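Local coordinates for protein DNA polymerase sliding clamp 2 (Thermococcus kodakarensis, PDB 3LX2) that forms a homotrimeric ring around DNA and probably tethers the replicative polymerase and other proteins to it during high-speed replication, at residues 74-77 with 78-82; 102-105 with 106-110. All coordinates share one frame; numbering follows the deposited sequence.

Interaction 1 (74-77 with 78-82); sequences KRFL and KVLKL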
loop_
_atom_site.group_PDB
_atom_site.type_symbol
_atom_site.label_atom_id
_atom_site.label_comp_id
_atom_site.label_asym_id
_atom_site.label_seq_id
_atom_site.Cartn_x
_atom_site.Cartn_y
_atom_site.Cartn_z
ATOM N N LYS A 74 22.521 -5.589 -1.292
ATOM C CA LYS A 74 21.249 -5.617 -1.937
ATOM C C LYS A 74 20.858 -7.026 -2.323
ATOM O O LYS A 74 19.691 -7.286 -2.447
ATOM C CB LYS A 74 21.247 -4.692 -3.163
ATOM C CG LYS A 74 19.950 -4.731 -3.941
ATOM C CD LYS A 74 19.965 -3.937 -5.276
ATOM C CE LYS A 74 19.994 -2.425 -5.063
ATOM N NZ LYS A 74 21.388 -1.922 -5.028
ATOM N N ARG A 75 21.801 -7.935 -2.568
ATOM C CA ARG A 75 21.410 -9.309 -2.953
ATOM C C ARG A 75 20.816 -10.043 -1.738
ATOM O O ARG A 75 19.788 -10.734 -1.821
ATOM C CB ARG A 75 22.618 -10.088 -3.443
ATOM C CG ARG A 75 22.678 -10.366 -4.925
ATOM C CD ARG A 75 23.824 -11.368 -5.136
ATOM N NE ARG A 75 23.401 -12.401 -6.072
ATOM C CZ ARG A 75 24.064 -12.789 -7.157
ATOM N NH1 ARG A 75 25.250 -12.265 -7.464
ATOM N NH2 ARG A 75 23.539 -13.745 -7.913
ATOM N N PHE A 76 21.494 -9.864 -0.622
ATOM C CA PHE A 76 21.188 -10.475 0.628
ATOM C C PHE A 76 19.894 -9.926 1.138
ATOM O O PHE A 76 19.105 -10.642 1.713
ATOM C CB PHE A 76 22.284 -10.091 1.609
ATOM C CG PHE A 76 22.208 -10.791 2.925
ATOM C CD1 PHE A 76 21.780 -12.112 3.003
ATOM C CD2 PHE A 76 22.606 -10.137 4.080
ATOM C CE1 PHE A 76 21.742 -12.781 4.229
ATOM C CE2 PHE A 76 22.543 -10.792 5.319
ATOM C CZ PHE A 76 22.109 -12.128 5.387
ATOM N N LEU A 77 19.682 -8.643 0.919
ATOM C CA LEU A 77 18.490 -7.982 1.427
ATOM C C LEU A 77 17.252 -8.526 0.747
ATOM O O LEU A 77 16.232 -8.761 1.414
ATOM C CB LEU A 77 18.547 -6.457 1.269
ATOM C CG LEU A 77 17.263 -5.710 1.697
ATOM C CD1 LEU A 77 16.941 -5.964 3.162
ATOM C CD2 LEU A 77 17.439 -4.211 1.408
ATOM N N LYS A 78 17.343 -8.762 -0.556
ATOM C CA LYS A 78 16.196 -9.386 -1.264
ATOM C C LYS A 78 15.784 -10.758 -0.717
ATOM O O LYS A 78 14.589 -11.034 -0.611
ATOM C CB LYS A 78 16.404 -9.455 -2.788
ATOM C CG LYS A 78 16.480 -8.071 -3.390
ATOM C CD LYS A 78 16.825 -8.128 -4.890
ATOM C CE LYS A 78 16.404 -6.818 -5.575
ATOM N NZ LYS A 78 16.265 -6.996 -7.081
ATOM N N VAL A 79 16.758 -11.593 -0.367
ATOM C CA VAL A 79 16.484 -12.867 0.246
ATOM C C VAL A 79 15.770 -12.619 1.537
ATOM O O VAL A 79 14.735 -13.253 1.816
ATOM C CB VAL A 79 17.744 -13.624 0.585
ATOM C CG1 VAL A 79 17.419 -14.797 1.459
ATOM C CG2 VAL A 79 18.476 -14.077 -0.701
ATOM N N LEU A 80 16.287 -11.684 2.326
ATOM C CA LEU A 80 15.742 -11.473 3.651
ATOM C C LEU A 80 14.312 -10.910 3.596
ATOM O O LEU A 80 13.507 -11.118 4.507
ATOM C CB LEU A 80 16.676 -10.615 4.517
ATOM C CG LEU A 80 18.024 -11.263 4.859
ATOM C CD1 LEU A 80 18.842 -10.247 5.570
ATOM C CD2 LEU A 80 17.828 -12.501 5.759
ATOM N N LYS A 81 13.991 -10.238 2.494
ATOM C CA LYS A 81 12.669 -9.674 2.369
ATOM C C LYS A 81 11.662 -10.777 2.081
ATOM O O LYS A 81 10.467 -10.555 2.158
ATOM C CB LYS A 81 12.648 -8.556 1.307
ATOM C CG LYS A 81 13.191 -7.180 1.816
ATOM C CD LYS A 81 13.333 -6.174 0.680
ATOM C CE LYS A 81 12.950 -4.752 1.066
ATOM N NZ LYS A 81 11.423 -4.677 1.228
ATOM N N LEU A 82 12.129 -11.979 1.778
ATOM C CA LEU A 82 11.156 -13.099 1.671
ATOM C C LEU A 82 10.702 -13.667 2.990
ATOM O O LEU A 82 9.724 -14.416 3.010
ATOM C CB LEU A 82 11.652 -14.249 0.804
ATOM C CG LEU A 82 12.219 -13.903 -0.583
ATOM C CD1 LEU A 82 12.911 -15.163 -1.045
ATOM C CD2 LEU A 82 11.201 -13.434 -1.618
#

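Interaction 2 (102-105 with 106-110); sequences GLLG and DENTW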
loop_
_atom_site.group_PDB
_atom_site.type_symbol
_atom_site.label_atom_id
_atom_site.label_comp_id
_atom_site.label_asym_id
_atom_site.label_seq_id
_atom_site.Cartn_x
_atom_site.Cartn_y
_atom_site.Cartn_z
ATOM N N GLY A 102 19.462 -19.690 4.932
ATOM C CA GLY A 102 18.262 -20.456 5.029
ATOM C C GLY A 102 17.144 -19.716 5.701
ATOM O O GLY A 102 17.371 -18.948 6.618
ATOM N N LEU A 103 15.924 -19.972 5.246
ATOM C CA LEU A 103 14.732 -19.352 5.855
ATOM C C LEU A 103 13.819 -20.488 6.277
ATOM O O LEU A 103 13.312 -21.224 5.434
ATOM C CB LEU A 103 14.024 -18.422 4.859
ATOM C CG LEU A 103 14.782 -17.166 4.370
ATOM C CD1 LEU A 103 13.917 -16.372 3.351
ATOM C CD2 LEU A 103 15.114 -16.233 5.498
ATOM N N LEU A 104 13.649 -20.681 7.576
ATOM C CA LEU A 104 12.974 -21.892 8.026
ATOM C C LEU A 104 11.618 -21.557 8.623
ATOM O O LEU A 104 11.534 -20.871 9.645
ATOM C CB LEU A 104 13.855 -22.695 9.021
ATOM C CG LEU A 104 15.375 -22.806 8.711
ATOM C CD1 LEU A 104 16.043 -23.878 9.538
ATOM C CD2 LEU A 104 15.699 -23.055 7.275
ATOM N N GLY A 105 10.556 -22.014 7.955
ATOM C CA GLY A 105 9.184 -21.782 8.420
ATOM C C GLY A 105 8.292 -22.990 8.160
ATOM O O GLY A 105 8.657 -24.111 8.505
ATOM N N ASP A 106 7.109 -22.769 7.587
ATOM C CA ASP A 106 6.294 -23.908 7.118
ATOM C C ASP A 106 6.992 -24.696 5.994
ATOM O O ASP A 106 6.861 -25.914 5.919
ATOM C CB ASP A 106 4.914 -23.415 6.679
ATOM C CG ASP A 106 4.135 -22.771 7.833
ATOM O OD1 ASP A 106 4.343 -23.184 9.009
ATOM O OD2 ASP A 106 3.337 -21.834 7.556
ATOM N N GLU A 107 7.717 -23.972 5.131
ATOM C CA GLU A 107 8.782 -24.553 4.276
ATOM C C GLU A 107 10.205 -24.074 4.700
ATOM O O GLU A 107 10.362 -23.135 5.498
ATOM C CB GLU A 107 8.559 -24.239 2.800
ATOM C CG GLU A 107 7.139 -24.427 2.297
ATOM C CD GLU A 107 6.212 -23.256 2.700
ATOM O OE1 GLU A 107 5.039 -23.506 3.156
ATOM O OE2 GLU A 107 6.680 -22.084 2.540
ATOM N N ASN A 108 11.223 -24.768 4.170
ATOM C CA ASN A 108 12.627 -24.418 4.345
ATOM C C ASN A 108 13.179 -24.015 2.984
ATOM O O ASN A 108 13.164 -24.809 2.018
ATOM C CB ASN A 108 13.461 -25.581 4.980
ATOM C CG ASN A 108 13.063 -25.894 6.463
ATOM O OD1 ASN A 108 12.252 -25.205 7.068
ATOM N ND2 ASN A 108 13.642 -26.972 7.028
ATOM N N THR A 109 13.658 -22.780 2.918
ATOM C CA THR A 109 14.190 -22.187 1.688
ATOM C C THR A 109 15.684 -21.865 1.958
ATOM O O THR A 109 16.033 -21.300 3.044
ATOM C CB THR A 109 13.388 -20.922 1.318
ATOM O OG1 THR A 109 12.060 -21.295 0.893
ATOM C CG2 THR A 109 14.028 -20.194 0.163
ATOM N N TRP A 110 16.545 -22.272 1.011
ATOM C CA TRP A 110 17.996 -22.252 1.190
ATOM C C TRP A 110 18.615 -21.656 -0.032
ATOM O O TRP A 110 18.520 -22.222 -1.144
ATOM C CB TRP A 110 18.607 -23.648 1.402
ATOM C CG TRP A 110 18.287 -24.364 2.673
ATOM C CD1 TRP A 110 17.297 -25.330 2.851
ATOM C CD2 TRP A 110 18.915 -24.215 3.961
ATOM N NE1 TRP A 110 17.308 -25.802 4.155
ATOM C CE2 TRP A 110 18.271 -25.129 4.857
ATOM C CE3 TRP A 110 19.990 -23.457 4.431
ATOM C CZ2 TRP A 110 18.653 -25.273 6.190
ATOM C CZ3 TRP A 110 20.368 -23.592 5.753
ATOM C CH2 TRP A 110 19.693 -24.493 6.623
#

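Interaction 1 (74-77 with 78-82)
The phenyl ring of Phe76 has a methyl of Leu80, one helical turn on, lying over one of its faces. Leu80 CD1 stands 3.8 Å from the ring centroid and only 14° off the normal, which meets the definition of a CH-pi contact; its nearest ring atom is Phe76 CE2, at 3.7 Å. Phe71, from the preceding strand, packs with the same ring in an edge-to-face pair. Two torsions set up the methyl's approach: Phe76 swings CG away from its own nitrogen (chi1 -173°), whereas Leu80 places CG beside its nitrogen.

The Phe76-Leu80 pair belongs to helix 73-80 of the N-terminal domain of this PCNA subunit, and its spacing follows the i to i+4 bonding of an alpha helix. Leu80 N donates to Phe76 O at 3.1 Å, and Lys81 N to Leu77 O at 2.9 Å, the latter with a more bent N-H angle of 134°. The two preceding bonds of the series are weak: Lys78 N lies 3.4 Å from Lys74 O, and Val79 N lies 3.5 Å from Arg75 O.

Along another side of the helix, the aliphatic part of Lys81 passes Leu77, with Lys81 CD 4.1 Å from Leu77 CG. Lys78 runs extended, its CG 3.4 Å from Lys74 O. The buried group formed by Phe76, Val79 and Leu80 packs against Ile17 of helix 10-21, Val101 of strand 98-104 and Leu89 of strand 88-93. Arg75 reaches outward instead, making a salt bridge through NH2 to Asp172 of the second subunit.

Interaction 2 (102-105 with 106-110)
Trp110 meets Gly102 and Leu104 through its six-membered ring. Gly102 CA approaches Trp110 CE3 to 3.5 Å, and Leu104 CD2 lies 3.9 Å from Trp110 CZ2; both carbons are on one side of the indole plane, displaced toward its rim, and reach it obliquely. The indole comes to them because Trp110 carries CG beside its own nitrogen (chi1 -68°) and then turns the ring steeply (chi2 97°), folding it back over the neighbouring strand. Leu104 also crosses Asn108, its cross-strand partner.

Behind these side chains stands the backbone of an antiparallel beta hairpin, whose two strand axes run at 174° to each other and approach to 4.6 Å. Leu103 and Thr109 form its hydrogen-bonded pair: Leu103 N donates to Thr109 O at 2.6 Å, and Thr109 N returns a bond to Leu103 O at 3.0 Å. Gly102 with Trp110 and Leu104 with Asn108 are the non-hydrogen-bonded pairs to either side. Gly102 CA adds a C-H contact to Thr109 O at 3.1 Å. At the turn, Gly105 N binds Glu107 O at 2.7 Å, and both backbone torsions of Gly105 are strongly negative, a region glycine enters more easily than other residues.

Further out, Gly102 and Leu104 bond through their backbones to Val90 and Thr88 of strand 88-93. On the other flank, Asn108, Thr109 and Trp110 join an antiparallel ladder with a strand of the second subunit, where Thr109 OG1 is hydrogen-bonded to Thr177 OG1 of that subunit. Main-chain bonding therefore fixes the hairpin register, while the indole lies against Gly102 and Leu104 on one face of the sheet, and the outer strand also pairs with a strand of the second subunit, so the sheet runs on across this interface of the ring.

Overall arrangement
Interaction 1 comes first along the chain, on helix 73-80, and interaction 2 follows it, on the hairpin of strands 98-104 and 108-114; their centres lie about 14 Å apart, within the N-terminal family region. Helix and sheet meet directly where Leu103 CD1 packs 3.6 Å from Val79 O and 4.0 Å from Leu82 CB, so the Leu103 side of the hairpin faces the helix while the Trp110 indole lies across the other side. Both contacts also reach the second subunit, residues 74-82 through a charged side chain and the packing of Leu82, and the hairpin through strand pairing. Together they place a helix and the strand that is outermost within the chain at the same junction of the trimeric ring.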